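Local coordinates for putative uncharacterized protein (Mycobacterium avium, PDB 2Z6V) that probably acts as a sulfotransferase, moving a sulfuryl group from the donor PAPS to an acceptor that remains undefined, at residues P108-G113 / W245-P250; L135-C140 / G187-M192; F193-D198 / S225-Q230. All blocks are in the same frame, centred on the assembly; numbering follows the deposited sequence.

Interaction 1: P108-G113 / W245-P250; sequences PLIVLG and WSLKMP. With PLM (palmitic acid), chain C.
A one-residue slip at the end of a parallel strand pair is the oddity here: G113 N bonds to P250 O (3.2 Å), not to M249 O as the ladder before it would predict, and meets the acceptor on a lone pair in the carbonyl plane. S253 OG hydrogen-bonds to both P250 O and G113 O, two acceptors that lie close together at this strand end. Up to that point the pairing of 109-113 with 245-248 is regular, the strand directions diverging by only 11°. L109 N donates to W245 O, L247 N to L109 O, V111 N to L247 O and M249 N to V111 O (3.1 Å). L109, V111, S246 and K248 share one face of the sheet, I110 and L247 the other. V111 and K248 run side by side, V111 CB lying 3.9 Å from K248 CG. With CG anti to the backbone N (chi1 178°) and a bend at chi3, the lysine chain leaves the strand and brings NZ to the hydroxyl of T119, near a bound sulfate. On the other face I110 CG1 lies 4.2 Å from L247 CB. Past K248 the chain turns out of the strand, and M249 and P250 border the palmitic acid. These are the middle strand and its inner neighbour in the parallel sheet of the sulfotransferase fold, whose strand ends, as in relatives, probably border the PAPS site. The pairing thus relies on main-chain bonds between neighbouring, largely buried strands, while the lysine beside the sulfate is consistent with an anion site.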
loop_
_atom_site.group_PDB
_atom_site.type_symbol
_atom_site.label_atom_id
_atom_site.label_comp_id
_atom_site.label_asym_id
_atom_site.label_seq_id
_atom_site.Cartn_x
_atom_site.Cartn_y
_atom_site.Cartn_z
ATOM N N PRO A 108 4.189 -4.029 15.950
ATOM C CA PRO A 108 4.598 -3.431 14.678
ATOM C C PRO A 108 4.169 -1.970 14.591
ATOM O O PRO A 108 3.079 -1.606 15.024
ATOM C CB PRO A 108 3.889 -4.303 13.648
ATOM C CG PRO A 108 2.639 -4.715 14.372
ATOM C CD PRO A 108 3.177 -5.076 15.736
ATOM N N LEU A 109 5.040 -1.140 14.040
ATOM C CA LEU A 109 4.759 0.273 13.873
ATOM C C LEU A 109 4.019 0.347 12.545
ATOM O O LEU A 109 4.582 -0.002 11.514
ATOM C CB LEU A 109 6.083 1.029 13.810
ATOM C CG LEU A 109 6.115 2.522 14.099
ATOM C CD1 LEU A 109 5.313 2.836 15.357
ATOM C CD2 LEU A 109 7.571 2.944 14.257
ATOM N N ILE A 110 2.761 0.781 12.566
ATOM C CA ILE A 110 1.955 0.829 11.347
ATOM C C ILE A 110 1.354 2.192 11.008
ATOM O O ILE A 110 0.629 2.775 11.819
ATOM C CB ILE A 110 0.794 -0.187 11.425
ATOM C CG1 ILE A 110 1.332 -1.575 11.777
ATOM C CG2 ILE A 110 0.055 -0.237 10.097
ATOM C CD1 ILE A 110 0.266 -2.664 11.829
ATOM N N VAL A 111 1.635 2.683 9.802
ATOM C CA VAL A 111 1.117 3.980 9.347
ATOM C C VAL A 111 -0.150 3.790 8.505
ATOM O O VAL A 111 -0.158 3.021 7.548
ATOM C CB VAL A 111 2.168 4.743 8.496
ATOM C CG1 VAL A 111 1.589 6.074 8.021
ATOM C CG2 VAL A 111 3.435 4.964 9.305
ATOM N N LEU A 112 -1.213 4.501 8.863
ATOM C CA LEU A 112 -2.484 4.381 8.157
ATOM C C LEU A 112 -3.153 5.736 7.990
ATOM O O LEU A 112 -2.663 6.743 8.495
ATOM C CB LEU A 112 -3.407 3.438 8.933
ATOM C CG LEU A 112 -3.653 3.805 10.406
ATOM C CD1 LEU A 112 -4.740 4.873 10.507
ATOM C CD2 LEU A 112 -4.066 2.565 11.185
ATOM N N GLY A 113 -4.277 5.754 7.287
ATOM C CA GLY A 113 -4.995 6.999 7.073
ATOM C C GLY A 113 -5.487 7.106 5.644
ATOM O O GLY A 113 -5.750 6.093 4.999
ATOM N N TRP A 245 9.057 -4.501 13.151
ATOM C CA TRP A 245 8.474 -4.033 11.903
ATOM C C TRP A 245 7.933 -2.602 11.831
ATOM O O TRP A 245 7.341 -2.084 12.775
ATOM C CB TRP A 245 7.368 -4.999 11.441
ATOM C CG TRP A 245 7.884 -6.314 10.932
ATOM C CD1 TRP A 245 7.973 -7.485 11.623
ATOM C CD2 TRP A 245 8.421 -6.577 9.627
ATOM N NE1 TRP A 245 8.530 -8.461 10.835
ATOM C CE2 TRP A 245 8.817 -7.932 9.605
ATOM C CE3 TRP A 245 8.607 -5.799 8.474
ATOM C CZ2 TRP A 245 9.390 -8.528 8.472
ATOM C CZ3 TRP A 245 9.178 -6.396 7.347
ATOM C CH2 TRP A 245 9.561 -7.747 7.360
ATOM N N SER A 246 8.152 -1.982 10.679
ATOM C CA SER A 246 7.660 -0.644 10.389
ATOM C C SER A 246 6.843 -0.860 9.122
ATOM O O SER A 246 7.396 -1.189 8.080
ATOM C CB SER A 246 8.811 0.318 10.111
ATOM O OG SER A 246 8.308 1.529 9.577
ATOM N N LEU A 247 5.533 -0.693 9.211
ATOM C CA LEU A 247 4.674 -0.932 8.060
ATOM C C LEU A 247 3.826 0.263 7.696
ATOM O O LEU A 247 3.623 1.165 8.515
ATOM C CB LEU A 247 3.763 -2.121 8.341
ATOM C CG LEU A 247 4.511 -3.355 8.838
ATOM C CD1 LEU A 247 3.539 -4.361 9.434
ATOM C CD2 LEU A 247 5.288 -3.949 7.682
ATOM N N LYS A 248 3.333 0.252 6.457
ATOM C CA LYS A 248 2.488 1.317 5.944
ATOM C C LYS A 248 1.516 0.841 4.870
ATOM O O LYS A 248 1.820 -0.056 4.087
ATOM C CB LYS A 248 3.339 2.453 5.366
ATOM C CG LYS A 248 2.512 3.581 4.764
ATOM C CD LYS A 248 3.329 4.824 4.441
ATOM C CE LYS A 248 4.143 4.667 3.164
ATOM N NZ LYS A 248 4.838 5.938 2.783
ATOM N N MET A 249 0.342 1.466 4.861
ATOM C CA MET A 249 -0.721 1.222 3.892
ATOM C C MET A 249 -1.918 2.045 4.323
ATOM O O MET A 249 -2.505 1.798 5.373
ATOM C CB MET A 249 -1.129 -0.249 3.815
ATOM C CG MET A 249 -2.239 -0.465 2.794
ATOM S SD MET A 249 -2.726 -2.170 2.497
ATOM C CE MET A 249 -4.152 -2.335 3.572
ATOM N N PRO A 250 -2.289 3.053 3.519
ATOM C CA PRO A 250 -3.433 3.910 3.845
ATOM C C PRO A 250 -4.710 3.164 4.224
ATOM O O PRO A 250 -5.275 3.417 5.289
ATOM C CB PRO A 250 -3.597 4.761 2.583
ATOM C CG PRO A 250 -2.178 4.941 2.126
ATOM C CD PRO A 250 -1.569 3.557 2.332
HETATM C C1 PLM C . -8.187 2.160 -6.080
HETATM O O1 PLM C . -9.423 2.293 -6.217
HETATM O O2 PLM C . -7.507 1.186 -6.468
HETATM C C2 PLM C . -7.428 3.288 -5.375
HETATM C C3 PLM C . -8.108 3.678 -4.062
HETATM C C4 PLM C . -7.302 4.710 -3.270
HETATM C C5 PLM C . -5.920 4.175 -2.886
HETATM C C6 PLM C . -4.925 4.286 -4.043
HETATM C C7 PLM C . -3.669 3.468 -3.743
HETATM C C8 PLM C . -3.956 1.971 -3.872
HETATM C C9 PLM C . -3.239 1.199 -2.764
HETATM C CA PLM C . -1.752 1.557 -2.705
HETATM C CB PLM C . -1.147 1.200 -1.344
HETATM C CC PLM C . -1.940 1.882 -0.228
HETATM C CD PLM C . -3.223 1.107 0.082
HETATM C CE PLM C . -4.273 1.976 0.779
HETATM C CF PLM C . -4.743 3.088 -0.160
HETATM C CG PLM C . -5.896 3.892 0.442
#

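Interaction 2: L135-C140 / G187-M192; sequences LLHWQC and GPTEDM. With PLM (palmitic acid), chain C.
L135 and T189 together bury nearly half the surface of this contact between two loops, joined by backbone as well as side chain. T189 N donates to L135 O at 2.8 Å, almost in line with the carbonyl, and the same oxygen receives a CA-H contact from P188. Their side chains cross at a slant: L135 CG sits 3.8 Å from T189 CG2, and C140 SG lies 3.7 Å from T189 CG2, so the methyl touches both leucine and cysteine. The threonine torsion, OG1 anti to the backbone N (chi1 -165°), turns CG2 into this apolar corner and leaves OG1 at the edge of the H137 imidazole, 3.8 Å from ND1, too far for a hydrogen bond. L135 extends further along the partner chain, where CD2 reaches D191 OD1 at 3.5 Å; the other carboxylate oxygen of D191 is held by H252. G187 forms the third part of the contact. L136 CD2 packs against its carbonyl carbon (3.6 Å), its O takes a CA-H contact from L136, and a bond from H137 N is probable but less certainly placed. L136 and P188 make a single bridge, not a lengthening strand pair. Within 135-140, Q139 OE1 accepts a hydrogen bond from L136 N at 3.0 Å, folding the side chain back on the residue before the short 3-10 segment. The site joins the loop leaving edge strand 132-134 to the loop running into helix 192-195. One sound backbone bond, a second, less certain one, and a small patch of apolar contact therefore unite the loops without calling on their acids: D191 spends its carboxylate on H252, and E190 lies beside the palmitic acid.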
loop_
_atom_site.group_PDB
_atom_site.type_symbol
_atom_site.label_atom_id
_atom_site.label_comp_id
_atom_site.label_asym_id
_atom_site.label_seq_id
_atom_site.Cartn_x
_atom_site.Cartn_y
_atom_site.Cartn_z
ATOM N N LEU A 135 9.223 -3.293 4.918
ATOM C CA LEU A 135 8.856 -4.150 3.796
ATOM C C LEU A 135 9.414 -3.464 2.556
ATOM O O LEU A 135 9.009 -2.354 2.215
ATOM C CB LEU A 135 7.331 -4.270 3.688
ATOM C CG LEU A 135 6.707 -5.139 2.585
ATOM C CD1 LEU A 135 6.996 -6.603 2.841
ATOM C CD2 LEU A 135 5.195 -4.908 2.541
ATOM N N LEU A 136 10.356 -4.110 1.891
ATOM C CA LEU A 136 10.948 -3.524 0.701
ATOM C C LEU A 136 10.214 -4.023 -0.526
ATOM O O LEU A 136 9.737 -5.156 -0.557
ATOM C CB LEU A 136 12.432 -3.884 0.636
ATOM C CG LEU A 136 13.139 -3.611 1.971
ATOM C CD1 LEU A 136 14.608 -3.953 1.841
ATOM C CD2 LEU A 136 12.952 -2.143 2.383
ATOM N N HIS A 137 10.115 -3.171 -1.539
ATOM C CA HIS A 137 9.415 -3.542 -2.754
ATOM C C HIS A 137 9.855 -4.863 -3.396
ATOM O O HIS A 137 9.002 -5.625 -3.876
ATOM C CB HIS A 137 9.499 -2.427 -3.795
ATOM C CG HIS A 137 8.704 -2.713 -5.030
ATOM N ND1 HIS A 137 7.331 -2.872 -5.006
ATOM C CD2 HIS A 137 9.091 -2.961 -6.305
ATOM C CE1 HIS A 137 6.912 -3.212 -6.212
ATOM N NE2 HIS A 137 7.959 -3.274 -7.018
ATOM N N TRP A 138 11.155 -5.157 -3.410
ATOM C CA TRP A 138 11.583 -6.400 -4.031
ATOM C C TRP A 138 11.055 -7.625 -3.298
ATOM O O TRP A 138 10.945 -8.700 -3.884
ATOM C CB TRP A 138 13.108 -6.479 -4.168
ATOM C CG TRP A 138 13.901 -6.808 -2.931
ATOM C CD1 TRP A 138 14.465 -5.923 -2.047
ATOM C CD2 TRP A 138 14.303 -8.115 -2.496
ATOM N NE1 TRP A 138 15.199 -6.600 -1.101
ATOM C CE2 TRP A 138 15.117 -7.945 -1.352
ATOM C CE3 TRP A 138 14.056 -9.413 -2.963
ATOM C CZ2 TRP A 138 15.690 -9.026 -0.671
ATOM C CZ3 TRP A 138 14.628 -10.496 -2.282
ATOM C CH2 TRP A 138 15.437 -10.292 -1.149
ATOM N N GLN A 139 10.711 -7.460 -2.023
ATOM C CA GLN A 139 10.183 -8.571 -1.238
ATOM C C GLN A 139 8.715 -8.807 -1.570
ATOM O O GLN A 139 8.107 -9.779 -1.112
ATOM C CB GLN A 139 10.363 -8.307 0.257
ATOM C CG GLN A 139 11.817 -8.130 0.642
ATOM C CD GLN A 139 11.986 -7.742 2.085
ATOM O OE1 GLN A 139 11.260 -6.881 2.597
ATOM N NE2 GLN A 139 12.951 -8.368 2.758
ATOM N N CYS A 140 8.147 -7.911 -2.370
ATOM C CA CYS A 140 6.767 -8.055 -2.792
ATOM C C CYS A 140 6.721 -8.557 -4.234
ATOM O O CYS A 140 5.652 -8.708 -4.819
ATOM C CB CYS A 140 6.035 -6.728 -2.652
ATOM S SG CYS A 140 5.758 -6.283 -0.927
ATOM N N GLY A 187 13.694 0.154 -1.346
ATOM C CA GLY A 187 13.061 0.968 -0.335
ATOM C C GLY A 187 11.726 0.445 0.150
ATOM O O GLY A 187 11.151 -0.483 -0.421
ATOM N N PRO A 188 11.205 1.036 1.228
ATOM C CA PRO A 188 9.923 0.644 1.813
ATOM C C PRO A 188 8.768 0.717 0.814
ATOM O O PRO A 188 8.748 1.583 -0.055
ATOM C CB PRO A 188 9.755 1.642 2.953
ATOM C CG PRO A 188 11.174 1.913 3.375
ATOM C CD PRO A 188 11.858 2.078 2.040
ATOM N N THR A 189 7.815 -0.201 0.941
ATOM C CA THR A 189 6.640 -0.221 0.075
ATOM C C THR A 189 5.427 -0.475 0.972
ATOM O O THR A 189 5.585 -0.701 2.172
ATOM C CB THR A 189 6.737 -1.337 -0.999
ATOM O OG1 THR A 189 5.755 -1.104 -2.021
ATOM C CG2 THR A 189 6.495 -2.714 -0.375
ATOM N N GLU A 190 4.226 -0.426 0.403
ATOM C CA GLU A 190 3.005 -0.661 1.176
ATOM C C GLU A 190 2.654 -2.134 1.340
ATOM O O GLU A 190 3.040 -2.970 0.524
ATOM C CB GLU A 190 1.807 0.043 0.541
ATOM C CG GLU A 190 1.753 1.501 0.834
ATOM C CD GLU A 190 2.279 2.339 -0.296
ATOM O OE1 GLU A 190 3.313 1.961 -0.907
ATOM O OE2 GLU A 190 1.652 3.393 -0.561
ATOM N N ASP A 191 1.909 -2.437 2.398
ATOM C CA ASP A 191 1.497 -3.801 2.659
ATOM C C ASP A 191 0.508 -4.203 1.579
ATOM O O ASP A 191 0.128 -5.372 1.468
ATOM C CB ASP A 191 0.848 -3.924 4.037
ATOM C CG ASP A 191 1.793 -3.549 5.164
ATOM O OD1 ASP A 191 3.009 -3.814 5.030
ATOM O OD2 ASP A 191 1.324 -3.000 6.187
ATOM N N MET A 192 0.105 -3.222 0.779
ATOM C CA MET A 192 -0.833 -3.447 -0.310
ATOM C C MET A 192 -0.312 -4.542 -1.228
ATOM O O MET A 192 -1.083 -5.362 -1.728
ATOM C CB MET A 192 -1.026 -2.156 -1.108
ATOM C CG MET A 192 -2.017 -2.256 -2.255
ATOM S SD MET A 192 -3.649 -2.813 -1.728
ATOM C CE MET A 192 -4.343 -1.355 -1.076
HETATM C C1 PLM C . -8.187 2.160 -6.080
HETATM O O1 PLM C . -9.423 2.293 -6.217
HETATM O O2 PLM C . -7.507 1.186 -6.468
HETATM C C2 PLM C . -7.428 3.288 -5.375
HETATM C C3 PLM C . -8.108 3.678 -4.062
HETATM C C4 PLM C . -7.302 4.710 -3.270
HETATM C C5 PLM C . -5.920 4.175 -2.886
HETATM C C6 PLM C . -4.925 4.286 -4.043
HETATM C C7 PLM C . -3.669 3.468 -3.743
HETATM C C8 PLM C . -3.956 1.971 -3.872
HETATM C C9 PLM C . -3.239 1.199 -2.764
HETATM C CA PLM C . -1.752 1.557 -2.705
HETATM C CB PLM C . -1.147 1.200 -1.344
HETATM C CC PLM C . -1.940 1.882 -0.228
HETATM C CD PLM C . -3.223 1.107 0.082
HETATM C CE PLM C . -4.273 1.976 0.779
HETATM C CF PLM C . -4.743 3.088 -0.160
HETATM C CG PLM C . -5.896 3.892 0.442
#

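Interaction 3: F193-D198 / S225-Q230; sequences FIHNQD and STYEYQ
D198 OD2 accepts two hydroxyls from one turn of helix 224-238: T226 OG1 donates at 2.8 Å to the anti lone pair, and S225 OG at 3.0 Å from the syn side. In this α/β sulfotransferase fold the contact packs helix 192-195 and its 3-10 continuation against that longer helix. The other carboxylate oxygen pairs with R87 in a salt bridge and also meets S50 OG, which probably offsets the charge of the buried acid; S225 OG bonds to K200 as well. A second grip centres on H195. Its CG, anti to the carbonyl carbon (chi1 -73°), places the ring where NE2 donates to Q230 OE1 at 2.8 Å, the amide oxygen lying near the imidazole plane although the donor stands 40° above the carbonyl plane. T226 CG2 covers one face of the imidazole in a CH-pi contact, 3.6 Å from its centroid. The CE1 edge points into the face of Y227 in a T-shaped pair, planes 76° apart; the tyrosine hydroxyl goes on to H252. Alongside, I194 CG2 packs on Y229 CD2 at 3.9 Å. The Y229 hydroxyl donates to Q197 OE1 at 2.7 Å, while Q197 NE2 turns back to F193 O at 2.8 Å.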
loop_
_atom_site.group_PDB
_atom_site.type_symbol
_atom_site.label_atom_id
_atom_site.label_comp_id
_atom_site.label_asym_id
_atom_site.label_seq_id
_atom_site.Cartn_x
_atom_site.Cartn_y
_atom_site.Cartn_z
ATOM N N PHE A 193 1.001 -4.576 -1.420
ATOM C CA PHE A 193 1.599 -5.574 -2.294
ATOM C C PHE A 193 1.796 -6.946 -1.682
ATOM O O PHE A 193 2.421 -7.814 -2.286
ATOM C CB PHE A 193 2.890 -5.017 -2.880
ATOM C CG PHE A 193 2.679 -3.707 -3.563
ATOM C CD1 PHE A 193 1.859 -3.630 -4.682
ATOM C CD2 PHE A 193 3.177 -2.529 -3.007
ATOM C CE1 PHE A 193 1.522 -2.398 -5.234
ATOM C CE2 PHE A 193 2.849 -1.294 -3.547
ATOM C CZ PHE A 193 2.015 -1.225 -4.664
ATOM N N ILE A 194 1.278 -7.123 -0.469
ATOM C CA ILE A 194 1.275 -8.420 0.193
ATOM C C ILE A 194 -0.201 -8.791 0.086
ATOM O O ILE A 194 -0.557 -9.880 -0.355
ATOM C CB ILE A 194 1.661 -8.347 1.685
ATOM C CG1 ILE A 194 3.184 -8.381 1.837
ATOM C CG2 ILE A 194 1.053 -9.529 2.441
ATOM C CD1 ILE A 194 3.624 -8.217 3.258
ATOM N N HIS A 195 -1.048 -7.831 0.453
ATOM C CA HIS A 195 -2.495 -7.983 0.421
ATOM C C HIS A 195 -3.091 -8.345 -0.947
ATOM O O HIS A 195 -3.973 -9.187 -1.035
ATOM C CB HIS A 195 -3.170 -6.696 0.934
ATOM C CG HIS A 195 -3.047 -6.487 2.414
ATOM N ND1 HIS A 195 -3.919 -5.691 3.125
ATOM C CD2 HIS A 195 -2.144 -6.947 3.311
ATOM C CE1 HIS A 195 -3.561 -5.668 4.396
ATOM N NE2 HIS A 195 -2.485 -6.421 4.535
ATOM N N ASN A 196 -2.631 -7.703 -2.013
ATOM C CA ASN A 196 -3.171 -8.000 -3.329
ATOM C C ASN A 196 -2.945 -9.464 -3.697
ATOM O O ASN A 196 -3.588 -9.988 -4.613
ATOM C CB ASN A 196 -2.569 -7.063 -4.384
ATOM C CG ASN A 196 -1.114 -7.357 -4.668
ATOM O OD1 ASN A 196 -0.457 -8.091 -3.923
ATOM N ND2 ASN A 196 -0.593 -6.777 -5.745
ATOM N N GLN A 197 -2.055 -10.136 -2.965
ATOM C CA GLN A 197 -1.779 -11.553 -3.209
ATOM C C GLN A 197 -2.919 -12.422 -2.669
ATOM O O GLN A 197 -2.929 -13.646 -2.849
ATOM C CB GLN A 197 -0.463 -11.969 -2.554
ATOM C CG GLN A 197 0.783 -11.409 -3.226
ATOM C CD GLN A 197 2.043 -11.664 -2.422
ATOM O OE1 GLN A 197 2.286 -12.782 -1.960
ATOM N NE2 GLN A 197 2.855 -10.626 -2.252
ATOM N N ASP A 198 -3.867 -11.791 -1.985
ATOM C CA ASP A 198 -5.019 -12.510 -1.473
ATOM C C ASP A 198 -6.235 -11.902 -2.157
ATOM O O ASP A 198 -7.382 -12.180 -1.808
ATOM C CB ASP A 198 -5.126 -12.370 0.046
ATOM C CG ASP A 198 -6.250 -13.224 0.631
ATOM O OD1 ASP A 198 -6.302 -14.442 0.319
ATOM O OD2 ASP A 198 -7.077 -12.678 1.398
ATOM N N SER A 225 -8.484 -13.289 6.492
ATOM C CA SER A 225 -7.551 -14.129 5.746
ATOM C C SER A 225 -6.342 -13.309 5.295
ATOM O O SER A 225 -5.203 -13.780 5.328
ATOM C CB SER A 225 -8.239 -14.736 4.519
ATOM O OG SER A 225 -8.733 -13.730 3.643
ATOM N N THR A 226 -6.604 -12.071 4.888
ATOM C CA THR A 226 -5.567 -11.177 4.401
ATOM C C THR A 226 -4.562 -10.759 5.469
ATOM O O THR A 226 -3.350 -10.888 5.278
ATOM C CB THR A 226 -6.188 -9.915 3.798
ATOM O OG1 THR A 226 -7.223 -10.291 2.876
ATOM C CG2 THR A 226 -5.118 -9.096 3.090
ATOM N N TYR A 227 -5.058 -10.248 6.590
ATOM C CA TYR A 227 -4.149 -9.837 7.643
ATOM C C TYR A 227 -3.417 -11.029 8.225
ATOM O O TYR A 227 -2.252 -10.914 8.608
ATOM C CB TYR A 227 -4.883 -9.043 8.730
ATOM C CG TYR A 227 -5.076 -7.600 8.333
ATOM C CD1 TYR A 227 -6.161 -7.211 7.554
ATOM C CD2 TYR A 227 -4.108 -6.640 8.642
ATOM C CE1 TYR A 227 -6.275 -5.898 7.081
ATOM C CE2 TYR A 227 -4.210 -5.332 8.178
ATOM C CZ TYR A 227 -5.292 -4.968 7.394
ATOM O OH TYR A 227 -5.384 -3.683 6.903
ATOM N N GLU A 228 -4.080 -12.181 8.266
ATOM C CA GLU A 228 -3.439 -13.379 8.791
ATOM C C GLU A 228 -2.331 -13.777 7.839
ATOM O O GLU A 228 -1.294 -14.294 8.259
ATOM C CB GLU A 228 -4.449 -14.511 8.933
ATOM C CG GLU A 228 -5.216 -14.481 10.243
ATOM C CD GLU A 228 -6.535 -15.209 10.148
ATOM O OE1 GLU A 228 -6.556 -16.292 9.515
ATOM O OE2 GLU A 228 -7.542 -14.702 10.705
ATOM N N TYR A 229 -2.551 -13.529 6.551
ATOM C CA TYR A 229 -1.545 -13.830 5.547
ATOM C C TYR A 229 -0.368 -12.860 5.730
ATOM O O TYR A 229 0.802 -13.258 5.679
ATOM C CB TYR A 229 -2.131 -13.680 4.141
ATOM C CG TYR A 229 -1.120 -13.918 3.036
ATOM C CD1 TYR A 229 -0.432 -15.129 2.943
ATOM C CD2 TYR A 229 -0.820 -12.915 2.106
ATOM C CE1 TYR A 229 0.533 -15.335 1.962
ATOM C CE2 TYR A 229 0.142 -13.114 1.121
ATOM C CZ TYR A 229 0.817 -14.327 1.058
ATOM O OH TYR A 229 1.782 -14.529 0.095
ATOM N N GLN A 230 -0.669 -11.588 5.966
ATOM C CA GLN A 230 0.410 -10.628 6.139
ATOM C C GLN A 230 1.348 -11.048 7.259
ATOM O O GLN A 230 2.568 -10.988 7.102
ATOM C CB GLN A 230 -0.120 -9.227 6.425
ATOM C CG GLN A 230 0.978 -8.192 6.365
ATOM C CD GLN A 230 0.511 -6.817 6.756
ATOM O OE1 GLN A 230 -0.682 -6.511 6.684
ATOM N NE2 GLN A 230 1.451 -5.963 7.155
#

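All three contacts are buried, but their chemistry shifts with position. Interaction 1 lies in the central sheet and relies on main-chain bonds; interaction 2 ties two loops with one sound backbone bond, a second, less certain one, and apolar side chains; interaction 3, between helical segments, depends on side-chain hydrogen bonds and aromatic packing. D191 links them: its N probably bonds to K248 O of interaction 1, and its OD2 probably to Q230 NE2 of interaction 3. M249 CE, from the strand end, packs on H195, and L135 CD2 on I194. Interactions 1 and 2 both border the palmitic acid, whereas interaction 3 lies farther off, the H195 side chain about 7 Å from it.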